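Local coordinates for CRISPR system Cmr subunit Cmr1-1 (PDB 4W8Z), which binds RNA and, with Cmr6, caps the type III-B Cmr ribonucleoprotein complex of the CRISPR adaptive immune system in Pyrococcus furiosus, at residues A[308-313]-A[317-322]. Sequence-based numbering, arbitrary orientation.
Sequences HPEVRS and VDWNVL
The indole of Trp319 lies against the backbone of Glu310 to Arg312, which covers one of its faces: Val311 CA makes a CH-pi contact 4.0 Å from the centroid of the six-membered ring of Trp319, 13° off the ring normal. Arg312 N sits 3.4 Å above the ring plane, offset toward the rim. Tyr259 of helix 237-264 packs against the same indole, the two rings edge-to-face. Both segments belong to one irregular loop, in the region matching the Cmr1-like C-terminal family of the RAMPS-Cas5-like clan, folded back on itself between strand 294-302 and helix 327-330. Tryptophan suits this place because it offers a broad apolar face to the passing backbone and keeps an N-H at its rim. That N-H reaches Arg312 O at 3.0 Å from Trp319 NE1, but the bond is weak, bent to 123°, and Lys314 O is a second acceptor. Val311, branched at CB, holds CG1 above the same face, out past the rim, 3.6 Å from Trp319 CH2. Glu310 works differently: with CG anti to the backbone N (chi1 -173°) and the chain extended beyond it, its CB and CG run across the CD1 methyl of Leu322 while the carboxylate meets helix 237-264, in a salt bridge to Arg255 and a hydrogen bond to Tyr259. Leucine suits the place beside this aliphatic stem, where Leu322 CD1 touches Glu310 CG at 3.6 Å.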
ATOM      1  N   HIS A 308      -1.416  15.670   8.046  1.00175.27           N
ATOM      2  CA  HIS A 308      -2.442  15.254   7.096  1.00178.94           C
ATOM      3  C   HIS A 308      -3.808  15.368   7.753  1.00175.92           C
ATOM      4  O   HIS A 308      -4.093  14.663   8.723  1.00184.84           O
ATOM      5  CB  HIS A 308      -2.208  13.819   6.617  1.00182.51           C
ATOM      6  CG  HIS A 308      -0.780  13.516   6.291  1.00185.25           C
ATOM      7  ND1 HIS A 308      -0.278  13.577   5.008  1.00184.69           N
ATOM      8  CD2 HIS A 308       0.254  13.150   7.084  1.00185.10           C
ATOM      9  CE1 HIS A 308       1.005  13.261   5.025  1.00185.52           C
ATOM     10  NE2 HIS A 308       1.353  12.999   6.273  1.00184.48           N
ATOM     11  N   PRO A 309      -4.661  16.257   7.226  1.00143.63           N
ATOM     12  CA  PRO A 309      -5.976  16.486   7.832  1.00127.30           C
ATOM     13  C   PRO A 309      -6.850  15.232   7.824  1.00122.37           C
ATOM     14  O   PRO A 309      -6.780  14.434   6.887  1.00110.13           O
ATOM     15  CB  PRO A 309      -6.582  17.583   6.948  1.00123.69           C
ATOM     16  CG  PRO A 309      -5.875  17.447   5.639  1.00128.17           C
ATOM     17  CD  PRO A 309      -4.478  17.037   5.989  1.00129.01           C
ATOM     18  N   GLU A 310      -7.644  15.050   8.876  1.00117.35           N
ATOM     19  CA  GLU A 310      -8.656  14.006   8.875  1.00116.63           C
ATOM     20  C   GLU A 310      -9.871  14.552   8.141  1.00121.60           C
ATOM     21  O   GLU A 310     -10.775  13.812   7.776  1.00130.74           O
ATOM     22  CB  GLU A 310      -9.026  13.568  10.296  1.00113.14           C
ATOM     23  CG  GLU A 310      -9.960  12.355  10.347  1.00112.70           C
ATOM     24  CD  GLU A 310     -10.179  11.830  11.752  1.00114.49           C
ATOM     25  OE1 GLU A 310     -10.764  10.733  11.896  1.00113.32           O
ATOM     26  OE2 GLU A 310      -9.775  12.518  12.713  1.00120.94           O
ATOM     27  N   VAL A 311      -9.862  15.857   7.904  1.00115.74           N
ATOM     28  CA  VAL A 311     -10.988  16.541   7.291  1.00114.04           C
ATOM     29  C   VAL A 311     -10.735  16.894   5.824  1.00116.69           C
ATOM     30  O   VAL A 311      -9.742  17.547   5.489  1.00130.51           O
ATOM     31  CB  VAL A 311     -11.323  17.817   8.072  1.00118.20           C
ATOM     32  CG1 VAL A 311     -12.225  17.490   9.245  1.00119.66           C
ATOM     33  CG2 VAL A 311     -10.039  18.473   8.556  1.00120.71           C
ATOM     34  N   ARG A 312     -11.642  16.463   4.955  1.00100.10           N
ATOM     35  CA  ARG A 312     -11.520  16.720   3.524  1.00 91.12           C
ATOM     36  C   ARG A 312     -12.850  17.205   2.943  1.00 83.97           C
ATOM     37  O   ARG A 312     -13.917  16.851   3.447  1.00 86.10           O
ATOM     38  CB  ARG A 312     -11.038  15.460   2.805  1.00 91.41           C
ATOM     39  CG  ARG A 312     -10.139  15.729   1.616  1.00 97.96           C
ATOM     40  CD  ARG A 312      -9.084  16.767   1.949  1.00105.45           C
ATOM     41  NE  ARG A 312      -8.235  17.073   0.802  1.00108.74           N
ATOM     42  CZ  ARG A 312      -8.640  17.742  -0.273  1.00111.22           C
ATOM     43  NH1 ARG A 312      -9.893  18.173  -0.363  1.00 95.33           N
ATOM     44  NH2 ARG A 312      -7.792  17.977  -1.266  1.00112.79           N
ATOM     45  N   SER A 313     -12.795  18.018   1.890  1.00 74.52           N
ATOM     46  CA  SER A 313     -14.018  18.553   1.296  1.00 72.46           C
ATOM     47  C   SER A 313     -14.603  17.570   0.285  1.00 71.24           C
ATOM     48  O   SER A 313     -14.746  17.872  -0.900  1.00 66.41           O
ATOM     49  CB  SER A 313     -13.762  19.907   0.636  1.00 68.16           C
ATOM     50  OG  SER A 313     -12.918  19.765  -0.487  1.00 81.23           O
ATOM     51  N   VAL A 317     -17.278   9.227   3.620  1.00 73.95           N
ATOM     52  CA  VAL A 317     -16.988   7.850   3.241  1.00 70.34           C
ATOM     53  C   VAL A 317     -15.674   7.773   2.459  1.00 66.98           C
ATOM     54  O   VAL A 317     -15.047   6.718   2.386  1.00 67.65           O
ATOM     55  CB  VAL A 317     -18.141   7.237   2.406  1.00 71.88           C
ATOM     56  CG1 VAL A 317     -18.155   7.801   0.993  1.00 66.60           C
ATOM     57  CG2 VAL A 317     -18.031   5.722   2.380  1.00 73.79           C
ATOM     58  N   ASP A 318     -15.255   8.901   1.890  1.00 70.01           N
ATOM     59  CA  ASP A 318     -14.038   8.949   1.086  1.00 70.62           C
ATOM     60  C   ASP A 318     -12.838   9.429   1.896  1.00 68.79           C
ATOM     61  O   ASP A 318     -11.709   9.434   1.399  1.00 71.21           O
ATOM     62  CB  ASP A 318     -14.232   9.852  -0.134  1.00 73.28           C
ATOM     63  CG  ASP A 318     -15.155   9.242  -1.179  1.00 81.36           C
ATOM     64  OD1 ASP A 318     -15.169   7.998  -1.323  1.00 84.66           O
ATOM     65  OD2 ASP A 318     -15.863  10.014  -1.867  1.00 83.61           O
ATOM     66  N   TRP A 319     -13.081   9.840   3.137  1.00 68.16           N
ATOM     67  CA  TRP A 319     -12.004  10.300   4.006  1.00 61.31           C
ATOM     68  C   TRP A 319     -11.000   9.177   4.254  1.00 62.07           C
ATOM     69  O   TRP A 319     -11.387   8.021   4.425  1.00 74.02           O
ATOM     70  CB  TRP A 319     -12.567  10.821   5.331  1.00 61.82           C
ATOM     71  CG  TRP A 319     -13.267  12.150   5.213  1.00 69.24           C
ATOM     72  CD1 TRP A 319     -13.664  12.772   4.059  1.00 72.08           C
ATOM     73  CD2 TRP A 319     -13.643  13.024   6.285  1.00 68.71           C
ATOM     74  NE1 TRP A 319     -14.270  13.970   4.350  1.00 64.26           N
ATOM     75  CE2 TRP A 319     -14.266  14.151   5.709  1.00 67.99           C
ATOM     76  CE3 TRP A 319     -13.520  12.962   7.678  1.00 74.51           C
ATOM     77  CZ2 TRP A 319     -14.754  15.209   6.476  1.00 63.30           C
ATOM     78  CZ3 TRP A 319     -13.998  14.016   8.436  1.00 59.95           C
ATOM     79  CH2 TRP A 319     -14.612  15.120   7.835  1.00 62.11           C
ATOM     80  N   ASN A 320      -9.714   9.513   4.254  1.00 67.32           N
ATOM     81  CA  ASN A 320      -8.663   8.544   4.551  1.00 57.79           C
ATOM     82  C   ASN A 320      -8.880   7.813   5.869  1.00 64.86           C
ATOM     83  O   ASN A 320      -9.384   8.388   6.837  1.00 64.30           O
ATOM     84  CB  ASN A 320      -7.297   9.227   4.592  1.00 56.93           C
ATOM     85  CG  ASN A 320      -6.822   9.666   3.230  1.00 61.75           C
ATOM     86  OD1 ASN A 320      -7.305   9.184   2.207  1.00 71.61           O
ATOM     87  ND2 ASN A 320      -5.855  10.575   3.206  1.00 66.03           N
ATOM     88  N   VAL A 321      -8.485   6.544   5.907  1.00 64.48           N
ATOM     89  CA  VAL A 321      -8.493   5.778   7.146  1.00 62.72           C
ATOM     90  C   VAL A 321      -7.201   6.049   7.919  1.00 66.53           C
ATOM     91  O   VAL A 321      -6.107   5.898   7.377  1.00 70.81           O
ATOM     92  CB  VAL A 321      -8.644   4.271   6.878  1.00 62.52           C
ATOM     93  CG1 VAL A 321      -8.542   3.485   8.170  1.00 60.71           C
ATOM     94  CG2 VAL A 321      -9.971   3.994   6.183  1.00 64.48           C
ATOM     95  N   LEU A 322      -7.328   6.463   9.176  1.00 63.40           N
ATOM     96  CA  LEU A 322      -6.164   6.856   9.965  1.00 63.63           C
ATOM     97  C   LEU A 322      -5.806   5.814  11.008  1.00 68.11           C
ATOM     98  O   LEU A 322      -6.496   4.808  11.162  1.00 73.49           O
ATOM     99  CB  LEU A 322      -6.406   8.200  10.646  1.00 73.57           C
ATOM    100  CG  LEU A 322      -6.760   9.374   9.732  1.00 71.93           C
ATOM    101  CD1 LEU A 322      -6.833  10.646  10.557  1.00 65.91           C
ATOM    102  CD2 LEU A 322      -5.748   9.509   8.591  1.00 63.36           C
TER